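PDB 3OIS: cysteine protease from Xylella fastidiosa, which probably cleaves peptide bonds as a papain-family cysteine protease and binds uridine-5'-diphosphate. Local coordinates for residues Val61-Pro66 with Ile87-Ile92. Residues are numbered along the deposited sequence; the frame is centred on the assembly and turned at random. Where two conformers were deposited one is given.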
ATOM      1  N   VAL A  61     -13.995  14.117   1.904  1.00 15.10           N
ATOM      2  CA  VAL A  61     -13.010  13.892   2.980  1.00 15.15           C
ATOM      3  C   VAL A  61     -11.613  14.028   2.432  1.00 15.09           C
ATOM      4  O   VAL A  61     -11.292  13.508   1.352  1.00 14.61           O
ATOM      5  CB  VAL A  61     -13.222  12.522   3.597  1.00 15.40           C
ATOM      6  CG1 VAL A  61     -12.106  12.161   4.626  1.00 13.34           C
ATOM      7  CG2 VAL A  61     -14.587  12.380   4.228  1.00 15.33           C
ATOM      8  N   ASP A  62     -10.733  14.727   3.161  1.00 16.35           N
ATOM      9  CA  ASP A  62      -9.357  14.864   2.665  1.00 14.85           C
ATOM     10  C   ASP A  62      -8.409  14.716   3.810  1.00 15.71           C
ATOM     11  O   ASP A  62      -8.071  15.681   4.545  1.00 16.15           O
ATOM     12  CB  ASP A  62      -9.124  16.156   1.868  1.00 17.36           C
ATOM     13  CG  ASP A  62      -7.740  16.245   1.280  1.00 20.35           C
ATOM     14  OD1 ASP A  62      -6.991  15.261   1.279  1.00 20.67           O
ATOM     15  OD2 ASP A  62      -7.347  17.361   0.834  1.00 24.68           O
ATOM     16  N   LEU A  63      -7.914  13.485   3.977  1.00 13.86           N
ATOM     17  CA  LEU A  63      -7.008  13.173   5.111  1.00 14.39           C
ATOM     18  C   LEU A  63      -5.538  13.337   4.713  1.00 15.73           C
ATOM     19  O   LEU A  63      -4.677  12.873   5.417  1.00 15.72           O
ATOM     20  CB  LEU A  63      -7.242  11.703   5.640  1.00 13.75           C
ATOM     21  CG  LEU A  63      -8.712  11.289   5.936  1.00 17.98           C
ATOM     22  CD1 LEU A  63      -8.719   9.941   6.689  1.00 18.24           C
ATOM     23  CD2 LEU A  63      -9.411  12.373   6.793  1.00 20.38           C
ATOM     24  N   THR A  64      -5.272  13.828   3.508  1.00 15.56           N
ATOM     25  CA  THR A  64      -3.858  13.884   3.037  1.00 16.91           C
ATOM     26  C   THR A  64      -2.965  14.390   4.189  1.00 17.31           C
ATOM     27  O   THR A  64      -3.172  15.487   4.732  1.00 18.76           O
ATOM     28  CB  THR A  64      -3.693  14.827   1.829  1.00 17.74           C
ATOM     29  OG1 THR A  64      -4.487  14.386   0.743  1.00 17.74           O
ATOM     30  CG2 THR A  64      -2.210  14.869   1.306  1.00 16.78           C
ATOM     31  N   PRO A  65      -1.928  13.658   4.519  1.00 17.49           N
ATOM     32  CA  PRO A  65      -1.087  14.025   5.679  1.00 18.12           C
ATOM     33  C   PRO A  65       0.058  14.980   5.228  1.00 17.37           C
ATOM     34  O   PRO A  65       0.224  15.217   4.018  1.00 18.56           O
ATOM     35  CB  PRO A  65      -0.568  12.661   6.154  1.00 16.95           C
ATOM     36  CG  PRO A  65      -0.413  11.912   4.905  1.00 18.33           C
ATOM     37  CD  PRO A  65      -1.644  12.309   4.005  1.00 16.27           C
ATOM     38  N   PRO A  66       0.816  15.544   6.181  1.00 20.46           N
ATOM     39  CA  PRO A  66       1.822  16.472   5.741  1.00 19.99           C
ATOM     40  C   PRO A  66       3.069  15.803   5.183  1.00 20.69           C
ATOM     41  O   PRO A  66       3.739  16.421   4.323  1.00 23.08           O
ATOM     42  CB  PRO A  66       2.167  17.261   7.027  1.00 22.51           C
ATOM     43  CG  PRO A  66       1.088  16.907   8.043  1.00 21.21           C
ATOM     44  CD  PRO A  66       0.753  15.479   7.650  1.00 20.88           C
ATOM     45  N   ILE A  87       1.072   3.367   8.913  1.00 14.38           N
ATOM     46  CA  ILE A  87       1.765   3.433  10.233  1.00 15.85           C
ATOM     47  C   ILE A  87       2.167   4.888  10.534  1.00 13.78           C
ATOM     48  O   ILE A  87       1.906   5.360  11.642  1.00 14.98           O
ATOM     49  CB  ILE A  87       3.026   2.599  10.252  1.00 14.35           C
ATOM     50  CG1 ILE A  87       2.628   1.126  10.285  1.00 14.67           C
ATOM     51  CG2 ILE A  87       3.809   2.892  11.551  1.00 15.74           C
ATOM     52  CD1 ILE A  87       1.914   0.671  11.616  1.00 19.25           C
ATOM     53  N   GLN A  88       2.752   5.591   9.559  1.00 13.54           N
ATOM     54  CA  GLN A  88       3.192   6.978   9.773  1.00 15.28           C
ATOM     55  C   GLN A  88       2.005   7.861  10.044  1.00 17.05           C
ATOM     56  O   GLN A  88       2.081   8.689  10.989  1.00 19.06           O
ATOM     57  CB  GLN A  88       4.017   7.487   8.590  1.00 14.50           C
ATOM     58  CG  GLN A  88       4.639   8.820   8.880  1.00 14.47           C
ATOM     59  CD  GLN A  88       5.779   9.139   7.952  1.00 20.11           C
ATOM     60  OE1 GLN A  88       6.232   8.288   7.151  1.00 16.81           O
ATOM     61  NE2 GLN A  88       6.240  10.424   8.000  1.00 15.32           N
ATOM     62  N   PHE A  89       0.910   7.653   9.304  1.00 15.79           N
ATOM     63  CA  PHE A  89      -0.283   8.421   9.485  1.00 16.70           C
ATOM     64  C   PHE A  89      -0.867   8.204  10.868  1.00 18.03           C
ATOM     65  O   PHE A  89      -1.317   9.189  11.516  1.00 18.28           O
ATOM     66  CB  PHE A  89      -1.328   7.993   8.439  1.00 15.83           C
ATOM     67  CG  PHE A  89      -2.627   8.763   8.490  1.00 17.92           C
ATOM     68  CD1 PHE A  89      -2.901   9.788   7.551  1.00 17.67           C
ATOM     69  CD2 PHE A  89      -3.565   8.510   9.496  1.00 15.32           C
ATOM     70  CE1 PHE A  89      -4.153  10.503   7.600  1.00 18.71           C
ATOM     71  CE2 PHE A  89      -4.805   9.212   9.530  1.00 15.83           C
ATOM     72  CZ  PHE A  89      -5.085  10.209   8.579  1.00 16.77           C
ATOM     73  N   GLU A  90      -0.968   6.927  11.292  1.00 18.54           N
ATOM     74  CA  GLU A  90      -1.591   6.607  12.587  0.50 19.58           C
ATOM     75  C   GLU A  90      -0.795   7.210  13.737  1.00 21.39           C
ATOM     76  O   GLU A  90      -1.400   7.616  14.757  1.00 22.32           O
ATOM     77  CB  GLU A  90      -1.825   5.083  12.824  0.50 19.81           C
ATOM     78  CG  GLU A  90      -2.890   4.416  11.963  0.50 17.19           C
ATOM     79  CD  GLU A  90      -4.318   4.882  12.214  0.50 18.49           C
ATOM     80  OE1 GLU A  90      -4.911   4.582  13.282  0.50 18.85           O
ATOM     81  OE2 GLU A  90      -4.848   5.512  11.310  0.50 11.62           O
ATOM     82  N   ARG A  91       0.535   7.319  13.587  1.00 22.96           N
ATOM     83  CA  ARG A  91       1.354   7.837  14.699  0.50 24.15           C
ATOM     84  C   ARG A  91       1.073   9.314  14.874  1.00 25.66           C
ATOM     85  O   ARG A  91       0.991   9.804  16.012  1.00 26.85           O
ATOM     86  CB  ARG A  91       2.838   7.507  14.536  0.50 24.31           C
ATOM     87  CG  ARG A  91       3.108   6.031  14.958  0.50 23.88           C
ATOM     88  CD  ARG A  91       4.531   5.570  14.817  0.50 28.00           C
ATOM     89  NE  ARG A  91       5.383   6.055  15.911  0.50 30.50           N
ATOM     90  CZ  ARG A  91       6.244   7.066  15.806  0.50 30.06           C
ATOM     91  NH1 ARG A  91       6.366   7.705  14.652  0.50 29.30           N
ATOM     92  NH2 ARG A  91       6.983   7.443  16.861  0.50 27.47           N
ATOM     93  N   ILE A  92       0.856  10.012  13.777  1.00 25.85           N
ATOM     94  CA  ILE A  92       0.397  11.406  13.890  1.00 28.89           C
ATOM     95  C   ILE A  92      -0.913  11.480  14.668  1.00 31.58           C
ATOM     96  O   ILE A  92      -0.966  12.075  15.747  1.00 33.73           O
ATOM     97  CB  ILE A  92       0.272  12.075  12.524  1.00 27.78           C
ATOM     98  CG1 ILE A  92       1.665  12.164  11.878  1.00 27.54           C
ATOM     99  CG2 ILE A  92      -0.409  13.467  12.655  1.00 27.37           C
ATOM    100  CD1 ILE A  92       1.556  12.507  10.399  1.00 27.98           C
TER
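F89 reaches out from its helix to meet L63 and P65, and the result illustrates how a single aromatic ring can join a helix to a loop leaving a β-strand. Apolar contacts carry most of it. With CG anti to the backbone N (chi1 -178°), the phenyl group extends across the gap to the loop, although the side chain does not leave the backbone in that direction. The side chains of L63 and F89 run at about a right angle to each other: L63 CB lies 3.9 Å from F89 CE1 and equally near CZ, while L63 CD1 packs 4.1 Å from F89 CZ. P65 CB meets F89 CD1 obliquely at 4.0 Å. One turn further along the helix, I92 and P66 lie alongside each other, pointing opposite ways, with I92 CD1 4.1 Å from P66 CD.

A polar atom joins this apolar group. The backbone oxygen of L63 sits at the rim of the phenyl ring, in its plane, 3.3 Å from F89 CE1, consistent with a weak attraction between the electron-poor C–H edge and the oxygen.

Side-chain hydrogen bonding tightens the end of the strand. D62 OD1 accepts the backbone N of T64 at 3.2 Å, making an Asx turn, with the N–H coming from above the carboxylate plane, and takes T64 OG1 at 2.7 Å through its syn lone pair. Two donors from one residue thus converge on one carboxylate oxygen.

The patch lies near the protein surface at the junction of the two papain-fold domains, away from the UDP pocket. Strand 60-62 pairs antiparallel with strand 233-245, V61 and L63 making backbone bonds to Y244 and V242. L63 also touches L198 of helix 191-199, P65 rests on Y266 of strand 266-270, and the loop then meets the C-terminal end of helix 78-93.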